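Local coordinates for protein phist (PDB 4JLE) that binds the virulence factor PfEMP1, probably its intracellular ATS segment, and moves with it to knobs on the surface of infected red blood cells, at the interface of chains A and B. Coordinates in Å, arbitrary orientation; residue numbers count along the deposited sequence, not the author numbering. Chains: chain A/B, Phist.

Contact 1: the interface of chains A and B. Residues chain A 150, 153-154, 157; chain B 69-70, 73, 75, 79.
B:Tyr79 reaches from helix 77-110 of chain B into the angle between two aromatic side chains of helix 117-165 of chain A. One face of the phenol takes the imidazole of A:His153: the planes are 1° apart and the ring centroids 3.7 Å. The two run antiparallel, overlapping side chain on side chain, and the B:Tyr79 OH lies 3.5 Å from A:His153 CB. Both have CG anti to the backbone N (chi1 -174° in A:His153), which swings each ring away from its own N and towards the other. A:Phe150, one helical turn earlier, meets the same phenol differently. The B:Tyr79 edge atom CE2 points at the centre of the phenyl face, 3.7 Å from A:Phe150 CE2, with the planes at 67°. A tyrosine suits this place because its flat ring can offer a face to one neighbour and an edge to the other. Aliphatic groups add to the packing: B:Val70 CG2 lies 3.7 Å from A:Phe150 CD2, and B:Ile75 CD1 rests near the A:Phe150 carbonyl. At A:Gly154 the absence of a side chain lets B:Tyr73 CB come to 3.5 Å from the glycine CA. The patch packs the last helix of one chain on the turn between helices 37-72 and 77-110 of the other, as part of a three-helix unit shared by the chains, which may or may not be the form in the cell.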
# COMPACT_ATOMS: atom_id res chain seq x y z
N PHE A 150 13.28 8.68 -17.45
CA PHE A 150 13.77 7.75 -18.46
C PHE A 150 14.38 8.46 -19.65
O PHE A 150 15.43 8.02 -20.12
CB PHE A 150 12.65 6.81 -18.91
CG PHE A 150 12.50 5.62 -17.99
CD1 PHE A 150 11.95 5.76 -16.72
CD2 PHE A 150 12.89 4.35 -18.40
CE1 PHE A 150 11.81 4.67 -15.87
CE2 PHE A 150 12.74 3.25 -17.56
CZ PHE A 150 12.19 3.42 -16.30
N HIS A 153 17.82 9.81 -18.53
CA HIS A 153 18.76 8.71 -18.42
C HIS A 153 19.15 8.18 -19.81
O HIS A 153 20.33 7.87 -20.03
CB HIS A 153 18.18 7.60 -17.56
CG HIS A 153 19.14 6.50 -17.29
ND1 HIS A 153 20.13 6.62 -16.33
CD2 HIS A 153 19.22 5.28 -17.86
CE1 HIS A 153 20.76 5.46 -16.32
NE2 HIS A 153 20.26 4.62 -17.23
N GLY A 154 18.17 8.11 -20.72
CA GLY A 154 18.39 7.66 -22.09
C GLY A 154 19.31 8.57 -22.89
O GLY A 154 20.28 8.10 -23.50
N LEU A 157 22.77 8.38 -21.69
CA LEU A 157 23.35 7.12 -22.15
C LEU A 157 23.88 7.26 -23.59
O LEU A 157 24.99 6.81 -23.84
CB LEU A 157 22.35 5.96 -22.07
CG LEU A 157 22.17 5.30 -20.71
CD1 LEU A 157 21.09 4.23 -20.77
CD2 LEU A 157 23.50 4.77 -20.14
N ILE B 69 9.91 4.78 -24.72
CA ILE B 69 11.10 5.58 -24.44
C ILE B 69 12.28 4.63 -24.20
O ILE B 69 13.41 4.92 -24.62
CB ILE B 69 10.85 6.54 -23.21
CG1 ILE B 69 9.58 7.43 -23.42
CG2 ILE B 69 12.12 7.38 -22.87
CD1 ILE B 69 9.07 8.19 -22.18
N VAL B 70 12.01 3.48 -23.54
CA VAL B 70 13.01 2.45 -23.24
C VAL B 70 13.64 1.95 -24.55
O VAL B 70 14.87 1.89 -24.65
CB VAL B 70 12.42 1.30 -22.40
CG1 VAL B 70 13.33 0.07 -22.41
CG2 VAL B 70 12.15 1.75 -20.97
N TYR B 73 15.70 4.79 -26.58
CA TYR B 73 17.04 5.04 -26.05
C TYR B 73 17.81 3.77 -25.70
O TYR B 73 18.91 3.88 -25.15
CB TYR B 73 16.94 5.96 -24.82
CG TYR B 73 16.46 7.35 -25.18
CD1 TYR B 73 17.30 8.27 -25.80
CD2 TYR B 73 15.13 7.71 -25.00
CE1 TYR B 73 16.84 9.53 -26.20
CE2 TYR B 73 14.66 8.98 -25.38
CZ TYR B 73 15.52 9.88 -25.98
OH TYR B 73 15.04 11.10 -26.38
N ILE B 75 17.38 1.53 -23.36
CA ILE B 75 17.63 1.56 -21.92
C ILE B 75 17.68 0.11 -21.41
O ILE B 75 16.75 -0.65 -21.71
CB ILE B 75 16.57 2.45 -21.20
CG1 ILE B 75 16.80 3.95 -21.54
CG2 ILE B 75 16.56 2.21 -19.67
CD1 ILE B 75 15.63 4.87 -21.26
N TYR B 79 17.85 -1.17 -15.24
CA TYR B 79 17.39 0.18 -14.91
C TYR B 79 15.85 0.28 -14.99
O TYR B 79 15.22 0.78 -14.06
CB TYR B 79 18.04 1.23 -15.83
CG TYR B 79 17.52 2.63 -15.61
CD1 TYR B 79 18.09 3.46 -14.65
CD2 TYR B 79 16.46 3.13 -16.37
CE1 TYR B 79 17.61 4.76 -14.45
CE2 TYR B 79 15.99 4.42 -16.18
CZ TYR B 79 16.54 5.22 -15.20
OH TYR B 79 16.07 6.49 -15.03

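Contact 2: the interface of chains A and B. Residues chain A 59, 62, 87, 90-91; chain B 138, 142, 146.
B:Trp142, on helix 117-163 of chain B, presents one face to A:Met91 of helix 77-110, in an apolar helix-to-helix patch that seats the last helix of chain B on helices 37-72 and 77-110 of chain A. The methionine sets its CG over the five-membered ring, 3.6 Å from the centroid, in a CH-pi contact, and its SD sits 3.6 Å from B:Trp142 CG. A broad indole suits this place, since its face accepts the CG and SD of the unbranched methionine. At the far rim of the six-membered ring stands A:Glu90. Its CB is 3.4 Å from B:Trp142 CH2, and the carboxylate is turned 85° from the indole plane, with OE2 in that plane at the edge. The slightly positive rim hydrogens may be favourable to the carboxylate. B:Met138 also touches chain A directly: its flexible chain bends at the thioether, bringing the terminal methyl CE to 3.7 Å from A:Glu59 CG and 3.9 Å from A:Met91 SD. A:Ile62 of helix 37-72 packs its CD1 against B:Trp142 CB and its CG2 at 3.7 Å from B:Leu146 CD1. The small A:Ala87 leaves room for the leucine branches, its CB 3.8 Å from B:Leu146 CD2. The indole is swung towards A:Met91 and A:Glu90 by a CG anti to its own carbonyl carbon (chi1 -64°), and B:Met138 CA flanks its edge in the ring plane.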
# COMPACT_ATOMS: atom_id res chain seq x y z
N GLU A 59 13.06 -2.36 10.79
CA GLU A 59 13.96 -2.26 9.63
C GLU A 59 15.40 -2.01 10.02
O GLU A 59 16.30 -2.63 9.45
CB GLU A 59 13.53 -1.15 8.69
CG GLU A 59 12.31 -1.49 7.88
CD GLU A 59 12.07 -0.43 6.83
OE1 GLU A 59 12.13 -0.77 5.63
OE2 GLU A 59 11.96 0.77 7.20
N ILE A 62 16.91 -5.21 11.30
CA ILE A 62 17.24 -6.14 10.21
C ILE A 62 18.55 -5.72 9.57
O ILE A 62 19.45 -6.55 9.41
CB ILE A 62 16.08 -6.23 9.17
CG1 ILE A 62 14.78 -6.79 9.80
CG2 ILE A 62 16.52 -7.10 7.95
CD1 ILE A 62 13.48 -6.44 9.01
N ALA A 87 14.69 -3.66 -0.44
CA ALA A 87 14.06 -4.38 0.67
C ALA A 87 13.16 -3.44 1.45
O ALA A 87 12.07 -3.84 1.84
CB ALA A 87 15.13 -4.97 1.58
N GLU A 90 9.92 -3.04 -0.38
CA GLU A 90 9.12 -4.27 -0.28
C GLU A 90 8.44 -4.35 1.10
O GLU A 90 7.25 -4.63 1.15
CB GLU A 90 9.98 -5.51 -0.50
CG GLU A 90 10.58 -5.63 -1.89
CD GLU A 90 11.17 -7.01 -2.08
OE1 GLU A 90 12.40 -7.15 -1.88
OE2 GLU A 90 10.40 -7.96 -2.34
N MET A 91 9.19 -4.04 2.19
CA MET A 91 8.67 -4.05 3.56
C MET A 91 7.64 -2.98 3.75
O MET A 91 6.59 -3.26 4.34
CB MET A 91 9.79 -3.89 4.59
CG MET A 91 10.69 -5.08 4.62
SD MET A 91 11.98 -5.13 5.87
CE MET A 91 13.20 -3.98 5.21
N MET B 138 7.59 -9.79 10.06
CA MET B 138 8.41 -8.96 9.17
C MET B 138 9.89 -9.08 9.52
O MET B 138 10.74 -9.17 8.62
CB MET B 138 7.94 -7.49 9.29
CG MET B 138 8.78 -6.47 8.53
SD MET B 138 8.38 -4.76 8.97
CE MET B 138 9.99 -4.09 9.02
N TRP B 142 12.20 -10.98 6.65
CA TRP B 142 13.19 -10.16 5.96
C TRP B 142 14.58 -10.39 6.48
O TRP B 142 15.52 -10.35 5.68
CB TRP B 142 12.76 -8.70 5.99
CG TRP B 142 11.49 -8.60 5.19
CD1 TRP B 142 10.22 -8.83 5.64
CD2 TRP B 142 11.41 -8.55 3.77
NE1 TRP B 142 9.34 -8.85 4.59
CE2 TRP B 142 10.05 -8.70 3.42
CE3 TRP B 142 12.35 -8.36 2.76
CZ2 TRP B 142 9.61 -8.65 2.10
CZ3 TRP B 142 11.91 -8.27 1.45
CH2 TRP B 142 10.57 -8.47 1.13
N LEU B 146 17.17 -11.43 3.42
CA LEU B 146 18.40 -10.66 3.20
C LEU B 146 19.63 -11.40 3.65
O LEU B 146 20.66 -11.29 2.98
CB LEU B 146 18.29 -9.31 3.89
CG LEU B 146 17.27 -8.34 3.28
CD1 LEU B 146 16.88 -7.26 4.27
CD2 LEU B 146 17.83 -7.67 2.03

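The C-alpha centres of contact 1 and contact 2 lie about 29 Å apart, and the roles of the chains are exchanged between them. In each, the last helix of one copy packs against helices 37-72 and 77-110 of the other: chain A supplies the last helix in contact 1, chain B in contact 2. Contact 1 falls at the turn joining the two receiving helices, contact 2 further along their length. Two-fold symmetry repeats both patches. Each three-helix unit is thus built from two helices of one chain and the last helix of the other, an apparent exchange of helices, although the crystal alone does not establish a dimer in solution.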